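Local coordinates for diaminopimelate decarboxylase (Aquifex aeolicus, PDB 2P3E), which probably catalyses the decarboxylation of meso-diaminopimelate to L-lysine, the last step of lysine biosynthesis, with pyridoxal 5'-phosphate as cofactor, at residues Y51-Y62 and K275-M285. Residues are numbered along the deposited sequence; the frame is centred on the assembly and turned at random.
Sequences YRKAFPDALICY and KIILEPGRSIM
Tyr-51 OH and Ser-283 OG share a short hydrogen bond of 2.6 Å. Away from this pair, in the barrel wall, the backbone of strand 59-62 bonds to that of strand 275-278, and the pairing illustrates how a TIM barrel closes: 59-62 belongs to the first strand of the parallel barrel sheet and 275-278 is its last, the two running parallel at 22°. Three backbone bonds stitch them: Leu-59 N to Ile-276 O, Leu-278 N to Leu-59 O, and Cys-61 N to Leu-278 O. The last of these, from Cys-61 N to Leu-278 O, measures 2.8 Å. Where the strands begin, Lys-275 runs extended until its last torsion bends (chi4 84°), bringing NZ to 2.7 Å from Asp-57 O, above the carbonyl plane. A water accepts from Ile-276 N and donates weakly to the same oxygen.

Between the barrel and helix 41-54, Pro-280 CG sits over the centre of the Tyr-51 ring, 11° off its normal, while Leu-278 CD1 meets that ring at its edge. A phenylalanine in place of Tyr-51 could still cover Pro-280, but Ser-283 OG would probably lose its hydroxyl partner. Glu-279 to Gly-281 link the strand to the helical turn, which Arg-282 opens; all four are probably part of the pyridoxal phosphate site, as in related enzymes. On the other sheet face, Cys-61 SG rests 3.7 Å from Ile-277 CG2. Farther along, Tyr-62 crosses Met-285 at about a right angle, its hydroxyl bonded to Asn-67 O. Leu-278 CD1 also lies over one face of the Phe-55 ring, displaced toward the rim, 3.6 Å from Phe-55 CD2.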
# COMPACT_ATOMS: atom_id res chain seq x y z
N TYR B 51 7.84 21.36 20.23
CA TYR B 51 9.22 21.25 19.73
C TYR B 51 9.91 22.62 19.74
O TYR B 51 11.06 22.74 20.18
CB TYR B 51 9.23 20.65 18.32
CG TYR B 51 9.24 19.14 18.32
CD1 TYR B 51 8.07 18.41 18.11
CD2 TYR B 51 10.43 18.44 18.55
CE1 TYR B 51 8.09 17.00 18.11
CE2 TYR B 51 10.47 17.02 18.56
CZ TYR B 51 9.29 16.32 18.34
OH TYR B 51 9.34 14.95 18.33
N ARG B 52 9.21 23.65 19.26
CA ARG B 52 9.75 25.01 19.23
C ARG B 52 10.13 25.52 20.63
O ARG B 52 11.18 26.11 20.81
CB ARG B 52 8.78 25.99 18.58
CG ARG B 52 8.47 25.72 17.13
CD ARG B 52 9.58 26.22 16.20
CZ ARG B 52 11.78 26.46 13.54
NH1 ARG B 52 12.75 27.37 13.45
NH2 ARG B 52 11.61 25.56 12.58
N LYS B 53 9.24 25.29 21.59
CA LYS B 53 9.45 25.69 22.97
C LYS B 53 10.61 24.90 23.60
O LYS B 53 11.49 25.48 24.23
CB LYS B 53 8.16 25.53 23.78
CG LYS B 53 8.29 25.83 25.25
CD LYS B 53 6.94 25.75 25.96
CE LYS B 53 7.09 25.84 27.48
NZ LYS B 53 5.74 26.00 28.09
N ALA B 54 10.61 23.58 23.38
CA ALA B 54 11.70 22.71 23.88
C ALA B 54 13.07 22.99 23.27
O ALA B 54 14.08 22.90 23.97
CB ALA B 54 11.33 21.22 23.73
N PHE B 55 13.11 23.33 21.97
CA PHE B 55 14.34 23.62 21.21
C PHE B 55 14.21 24.96 20.48
O PHE B 55 14.10 25.00 19.24
CB PHE B 55 14.65 22.50 20.19
CG PHE B 55 14.92 21.15 20.81
CD1 PHE B 55 16.22 20.74 21.08
CD2 PHE B 55 13.88 20.28 21.10
CE1 PHE B 55 16.47 19.49 21.64
CE2 PHE B 55 14.12 19.01 21.66
CZ PHE B 55 15.42 18.62 21.92
N PRO B 56 14.22 26.09 21.24
CA PRO B 56 13.97 27.41 20.65
C PRO B 56 14.95 27.90 19.60
O PRO B 56 14.62 28.80 18.83
CB PRO B 56 13.94 28.34 21.88
CG PRO B 56 14.82 27.66 22.88
CD PRO B 56 14.47 26.18 22.69
N ASP B 57 16.16 27.33 19.55
CA ASP B 57 17.16 27.76 18.59
C ASP B 57 17.31 26.77 17.43
O ASP B 57 18.10 27.00 16.50
CB ASP B 57 18.51 27.97 19.31
CG ASP B 57 18.38 28.92 20.51
OD1 ASP B 57 17.76 30.00 20.36
OD2 ASP B 57 18.89 28.60 21.60
N ALA B 58 16.53 25.69 17.46
CA ALA B 58 16.60 24.63 16.44
C ALA B 58 15.69 24.86 15.23
O ALA B 58 14.63 25.46 15.35
CB ALA B 58 16.28 23.26 17.06
N LEU B 59 16.10 24.32 14.09
CA LEU B 59 15.22 24.22 12.94
C LEU B 59 14.41 22.93 13.08
O LEU B 59 14.98 21.84 13.15
CB LEU B 59 16.01 24.17 11.63
CG LEU B 59 15.19 23.87 10.35
CD1 LEU B 59 14.17 24.99 10.09
CD2 LEU B 59 16.11 23.68 9.17
N ILE B 60 13.09 23.06 13.11
CA ILE B 60 12.20 21.92 13.22
C ILE B 60 11.68 21.55 11.82
O ILE B 60 10.83 22.23 11.27
CB ILE B 60 11.05 22.17 14.21
CG1 ILE B 60 11.59 22.71 15.55
CG2 ILE B 60 10.20 20.87 14.42
CD1 ILE B 60 12.63 21.81 16.26
N CYS B 61 12.23 20.48 11.25
CA CYS B 61 11.86 20.05 9.90
C CYS B 61 10.80 18.97 9.96
O CYS B 61 11.08 17.85 10.41
CB CYS B 61 13.08 19.50 9.17
SG CYS B 61 14.25 20.74 8.60
N TYR B 62 9.59 19.27 9.51
CA TYR B 62 8.52 18.25 9.47
C TYR B 62 8.88 17.11 8.50
O TYR B 62 9.24 17.36 7.36
CB TYR B 62 7.17 18.89 9.12
CG TYR B 62 6.13 17.86 8.79
CD1 TYR B 62 5.74 16.89 9.74
CD2 TYR B 62 5.55 17.81 7.52
CE1 TYR B 62 4.79 15.92 9.43
CE2 TYR B 62 4.62 16.83 7.19
CZ TYR B 62 4.24 15.90 8.16
OH TYR B 62 3.32 14.94 7.83
N LYS B 275 24.00 24.78 14.55
CA LYS B 275 22.54 24.85 14.64
C LYS B 275 21.99 23.43 14.58
O LYS B 275 22.41 22.63 13.73
CB LYS B 275 21.95 25.69 13.51
CG LYS B 275 20.42 25.94 13.63
CD LYS B 275 20.01 27.17 12.84
CE LYS B 275 18.51 27.37 12.83
NZ LYS B 275 18.07 28.10 14.07
N ILE B 276 21.06 23.13 15.49
CA ILE B 276 20.50 21.79 15.63
C ILE B 276 19.28 21.70 14.72
O ILE B 276 18.53 22.67 14.59
CB ILE B 276 20.12 21.48 17.10
CG1 ILE B 276 21.31 21.74 18.06
CG2 ILE B 276 19.54 20.04 17.24
CD1 ILE B 276 22.64 21.04 17.66
N ILE B 277 19.12 20.56 14.06
CA ILE B 277 17.95 20.30 13.23
C ILE B 277 17.29 19.03 13.77
O ILE B 277 17.97 18.05 14.06
CB ILE B 277 18.32 20.11 11.74
CG1 ILE B 277 19.07 21.34 11.20
CG2 ILE B 277 17.04 19.85 10.88
CD1 ILE B 277 19.53 21.23 9.73
N LEU B 278 15.97 19.09 13.95
CA LEU B 278 15.17 17.91 14.32
C LEU B 278 14.18 17.63 13.19
O LEU B 278 13.75 18.55 12.50
CB LEU B 278 14.37 18.14 15.61
CG LEU B 278 15.10 18.41 16.94
CD1 LEU B 278 14.08 18.40 18.07
CD2 LEU B 278 16.06 17.34 17.18
N GLU B 279 13.82 16.35 13.02
CA GLU B 279 12.94 15.92 11.92
C GLU B 279 11.68 15.15 12.36
O GLU B 279 11.45 14.03 11.88
CB GLU B 279 13.75 15.07 10.93
CG GLU B 279 15.02 15.75 10.44
CD GLU B 279 15.89 14.84 9.60
OE1 GLU B 279 15.98 13.62 9.90
OE2 GLU B 279 16.52 15.34 8.65
N PRO B 280 10.83 15.74 13.22
CA PRO B 280 9.71 14.93 13.70
C PRO B 280 8.64 14.72 12.61
O PRO B 280 8.32 15.66 11.87
CB PRO B 280 9.13 15.79 14.83
CG PRO B 280 9.45 17.18 14.45
CD PRO B 280 10.79 17.11 13.77
N GLY B 281 8.10 13.50 12.53
CA GLY B 281 6.94 13.23 11.66
C GLY B 281 5.77 12.72 12.49
O GLY B 281 4.80 13.44 12.75
N ARG B 282 5.88 11.46 12.91
CA ARG B 282 4.87 10.77 13.71
C ARG B 282 4.45 11.55 14.98
O ARG B 282 3.26 11.57 15.33
CB ARG B 282 5.39 9.40 14.14
CG ARG B 282 4.31 8.41 14.62
CD ARG B 282 4.96 7.19 15.30
NE ARG B 282 6.00 6.56 14.48
CZ ARG B 282 5.80 5.56 13.61
NH1 ARG B 282 4.58 5.05 13.41
NH2 ARG B 282 6.83 5.09 12.93
N SER B 283 5.43 12.14 15.69
CA SER B 283 5.12 12.85 16.95
C SER B 283 4.31 14.14 16.75
O SER B 283 3.77 14.69 17.73
CB SER B 283 6.37 13.12 17.81
OG SER B 283 7.36 13.81 17.09
N ILE B 284 4.24 14.64 15.53
CA ILE B 284 3.36 15.78 15.24
C ILE B 284 2.02 15.30 14.67
O ILE B 284 0.96 15.74 15.11
CB ILE B 284 4.03 16.80 14.27
CG1 ILE B 284 5.20 17.52 14.97
CG2 ILE B 284 2.99 17.80 13.70
CD1 ILE B 284 6.00 18.44 14.02
N MET B 285 2.07 14.35 13.74
CA MET B 285 0.88 13.96 12.99
C MET B 285 0.08 12.78 13.54
O MET B 285 -1.13 12.69 13.33
CB MET B 285 1.26 13.66 11.53
CG MET B 285 1.51 14.90 10.67
SD MET B 285 0.16 16.14 10.73
CE MET B 285 -1.25 15.15 10.30
O HOH W 1 20.31 25.15 17.28